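Local structure of protein STI-1 (Caenorhabditis elegans, 4GCN) at residues A17-K22 with A49-E54. The protein binds Hsp70 and Hsp90 as a co-chaperone, of which this is the N-terminal TPR domain, inhibits the Hsp90 ATPase and promotes thermotolerance and longevity. Sequence-based numbering, arbitrary orientation.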
ATOM      1  N   ALA A  17     -13.835   2.577   8.076  1.00 29.65           N
ATOM      2  CA  ALA A  17     -14.508   3.256   9.197  1.00 33.25           C
ATOM      3  C   ALA A  17     -13.753   3.044  10.537  1.00 30.82           C
ATOM      4  O   ALA A  17     -13.665   3.958  11.344  1.00 33.46           O
ATOM      5  CB  ALA A  17     -16.005   2.856   9.311  1.00 31.86           C
ATOM      6  N   ALA A  18     -13.224   1.837  10.758  1.00 30.30           N
ATOM      7  CA  ALA A  18     -12.361   1.574  11.910  1.00 29.38           C
ATOM      8  C   ALA A  18     -11.051   2.385  11.779  1.00 28.65           C
ATOM      9  O   ALA A  18     -10.556   2.948  12.736  1.00 27.85           O
ATOM     10  CB  ALA A  18     -12.053   0.091  12.014  1.00 30.31           C
ATOM     11  N   TYR A  19     -10.476   2.381  10.582  1.00 28.61           N
ATOM     12  CA  TYR A  19      -9.215   3.046  10.339  1.00 30.12           C
ATOM     13  C   TYR A  19      -9.317   4.508  10.636  1.00 30.73           C
ATOM     14  O   TYR A  19      -8.419   5.058  11.264  1.00 33.02           O
ATOM     15  CB  TYR A  19      -8.762   2.855   8.908  1.00 29.71           C
ATOM     16  CG  TYR A  19      -7.484   3.590   8.518  1.00 32.04           C
ATOM     17  CD1 TYR A  19      -6.293   3.391   9.206  1.00 39.49           C
ATOM     18  CD2 TYR A  19      -7.459   4.454   7.426  1.00 37.35           C
ATOM     19  CE1 TYR A  19      -5.107   4.040   8.831  1.00 39.60           C
ATOM     20  CE2 TYR A  19      -6.267   5.076   7.037  1.00 44.88           C
ATOM     21  CZ  TYR A  19      -5.114   4.873   7.754  1.00 39.16           C
ATOM     22  OH  TYR A  19      -3.981   5.525   7.406  1.00 44.23           O
ATOM     23  N   LYS A  20     -10.449   5.096  10.271  1.00 32.17           N
ATOM     24  CA  LYS A  20     -10.729   6.506  10.514  1.00 34.17           C
ATOM     25  C   LYS A  20     -10.835   6.857  11.998  1.00 33.10           C
ATOM     26  O   LYS A  20     -10.630   7.999  12.385  1.00 35.91           O
ATOM     27  CB  LYS A  20     -12.036   6.900   9.830  1.00 34.25           C
ATOM     28  CG  LYS A  20     -11.940   6.955   8.320  1.00 35.38           C
ATOM     29  CD  LYS A  20     -13.333   7.294   7.802  1.00 36.51           C
ATOM     30  CE  LYS A  20     -13.394   7.357   6.290  1.00 36.61           C
ATOM     31  NZ  LYS A  20     -14.826   7.671   5.972  1.00 35.78           N
ATOM     32  N   GLN A  21     -11.152   5.882  12.833  1.00 32.66           N
ATOM     33  CA  GLN A  21     -11.224   6.133  14.299  1.00 33.52           C
ATOM     34  C   GLN A  21      -9.935   5.721  15.006  1.00 32.46           C
ATOM     35  O   GLN A  21      -9.859   5.743  16.247  1.00 33.00           O
ATOM     36  CB  GLN A  21     -12.382   5.385  14.948  1.00 32.74           C
ATOM     37  CG  GLN A  21     -13.710   5.823  14.407  1.00 34.85           C
ATOM     38  CD  GLN A  21     -14.819   4.982  14.955  1.00 35.41           C
ATOM     39  OE1 GLN A  21     -15.306   5.232  16.033  1.00 37.05           O
ATOM     40  NE2 GLN A  21     -15.233   3.984  14.190  1.00 36.84           N
ATOM     41  N   LYS A  22      -8.939   5.339  14.219  1.00 34.44           N
ATOM     42  CA  LYS A  22      -7.691   4.859  14.767  1.00 34.66           C
ATOM     43  C   LYS A  22      -7.886   3.582  15.548  1.00 35.56           C
ATOM     44  O   LYS A  22      -7.126   3.296  16.484  1.00 34.26           O
ATOM     45  CB  LYS A  22      -7.041   5.909  15.668  1.00 37.98           C
ATOM     46  CG  LYS A  22      -6.014   6.784  15.033  1.00 42.92           C
ATOM     47  CD  LYS A  22      -6.525   7.776  14.059  1.00 43.50           C
ATOM     48  CE  LYS A  22      -5.592   9.005  14.011  1.00 45.99           C
ATOM     49  NZ  LYS A  22      -5.303   9.264  12.548  1.00 45.62           N
ATOM     50  N   ALA A  49      -1.412  -1.795   4.221  1.00 22.31           N
ATOM     51  CA  ALA A  49      -0.108  -1.118   4.301  1.00 21.74           C
ATOM     52  C   ALA A  49      -0.184   0.204   5.024  1.00 25.21           C
ATOM     53  O   ALA A  49       0.652   0.515   5.853  1.00 24.25           O
ATOM     54  CB  ALA A  49       0.517  -0.997   2.890  1.00 21.46           C
ATOM     55  N   ALA A  50      -1.218   0.977   4.716  1.00 24.71           N
ATOM     56  CA  ALA A  50      -1.448   2.246   5.339  1.00 24.96           C
ATOM     57  C   ALA A  50      -1.693   2.100   6.836  1.00 24.70           C
ATOM     58  O   ALA A  50      -1.186   2.891   7.638  1.00 26.81           O
ATOM     59  CB  ALA A  50      -2.615   2.926   4.673  1.00 28.46           C
ATOM     60  N   VAL A  51      -2.461   1.106   7.233  1.00 24.29           N
ATOM     61  CA  VAL A  51      -2.661   0.833   8.653  1.00 26.95           C
ATOM     62  C   VAL A  51      -1.332   0.492   9.313  1.00 25.96           C
ATOM     63  O   VAL A  51      -1.007   1.065  10.349  1.00 23.58           O
ATOM     64  CB  VAL A  51      -3.660  -0.295   8.910  1.00 26.36           C
ATOM     65  CG1 VAL A  51      -3.840  -0.488  10.414  1.00 28.18           C
ATOM     66  CG2 VAL A  51      -4.985   0.028   8.226  1.00 26.80           C
ATOM     67  N   TYR A  52      -0.573  -0.443   8.723  1.00 25.12           N
ATOM     68  CA  TYR A  52       0.710  -0.826   9.297  1.00 25.35           C
ATOM     69  C   TYR A  52       1.652   0.354   9.464  1.00 25.48           C
ATOM     70  O   TYR A  52       2.305   0.453  10.461  1.00 25.50           O
ATOM     71  CB  TYR A  52       1.419  -1.926   8.503  1.00 23.27           C
ATOM     72  CG  TYR A  52       0.845  -3.320   8.655  1.00 27.25           C
ATOM     73  CD1 TYR A  52       0.598  -3.872   9.929  1.00 27.63           C
ATOM     74  CD2 TYR A  52       0.542  -4.091   7.537  1.00 25.71           C
ATOM     75  CE1 TYR A  52       0.145  -5.176  10.071  1.00 29.44           C
ATOM     76  CE2 TYR A  52       0.050  -5.361   7.664  1.00 26.57           C
ATOM     77  CZ  TYR A  52      -0.175  -5.883   8.916  1.00 29.99           C
ATOM     78  OH  TYR A  52      -0.708  -7.122   9.000  1.00 29.10           O
ATOM     79  N   PHE A  53       1.662   1.261   8.510  1.00 23.79           N
ATOM     80  CA  PHE A  53       2.518   2.413   8.565  1.00 25.80           C
ATOM     81  C   PHE A  53       2.145   3.299   9.759  1.00 25.09           C
ATOM     82  O   PHE A  53       3.043   3.722  10.491  1.00 26.70           O
ATOM     83  CB  PHE A  53       2.387   3.221   7.250  1.00 27.63           C
ATOM     84  CG  PHE A  53       3.372   4.331   7.118  1.00 25.50           C
ATOM     85  CD1 PHE A  53       4.546   4.123   6.445  1.00 25.07           C
ATOM     86  CD2 PHE A  53       3.105   5.572   7.658  1.00 27.93           C
ATOM     87  CE1 PHE A  53       5.460   5.139   6.318  1.00 28.00           C
ATOM     88  CE2 PHE A  53       4.001   6.598   7.546  1.00 30.90           C
ATOM     89  CZ  PHE A  53       5.187   6.376   6.875  1.00 29.42           C
ATOM     90  N   GLU A  54       0.849   3.522   9.976  1.00 25.73           N
ATOM     91  CA  GLU A  54       0.408   4.352  11.139  0.50 26.37           C
ATOM     92  C   GLU A  54       0.693   3.672  12.456  1.00 28.81           C
ATOM     93  O   GLU A  54       0.936   4.379  13.422  1.00 29.86           O
ATOM     94  CB  GLU A  54      -1.058   4.848  11.085  0.50 27.78           C
ATOM     95  CG  GLU A  54      -1.326   6.006  12.056  0.50 27.41           C
ATOM     96  CD  GLU A  54      -2.580   6.832  11.787  0.50 29.84           C
ATOM     97  OE1 GLU A  54      -3.123   6.737  10.675  0.50 28.70           O
ATOM     98  OE2 GLU A  54      -3.034   7.618  12.690  0.50 26.99           O
TER
HETATM   99  O   HOH W   1      -6.130   6.948  10.648  1.00 51.45           O
HETATM  100  O   HOH W   2      -4.194   7.818   8.752  1.00 61.23           O
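Ala50 is the first residue of 49-54 to touch Tyr19: its CB lies 4.0 Å from Tyr19 OH, at the tip of a ring that reaches across from the end of helix 3-20. The ring gets there because Tyr19 CG stands anti to the backbone N (chi1 176°). One residue on, Val51 CG2 packs obliquely on the near part of that ring, 3.7 Å from Tyr19 CD1, while Val51 also touches His28 and Tyr31 of helix 24-37. Glu54, a turn after Ala50, stretches back towards helix 3-20, its carboxylate plane turned 76° from the ring. In the conformer described here (a second is modelled), Glu54 OE2 offers its syn lone pair to Lys22 NZ at 2.8 Å, a salt bridge from the positive-phi C-prime residue of the Schellman motif ending that helix. OE1 accepts from a water that also bonds Tyr19 O and Lys22 NZ and lies above one ring face, displaced toward its rim. A second water bonds Tyr19 OH; its suspiciously short approach to OE1 is doubtful. An alanine in place of Tyr19 would probably open a gap beside Ala50 and Val51. The predicted first and second TPR repeats thus meet through a small apolar patch bordered, in this conformer, by a hydrated ion pair whose charges probably stabilise each other.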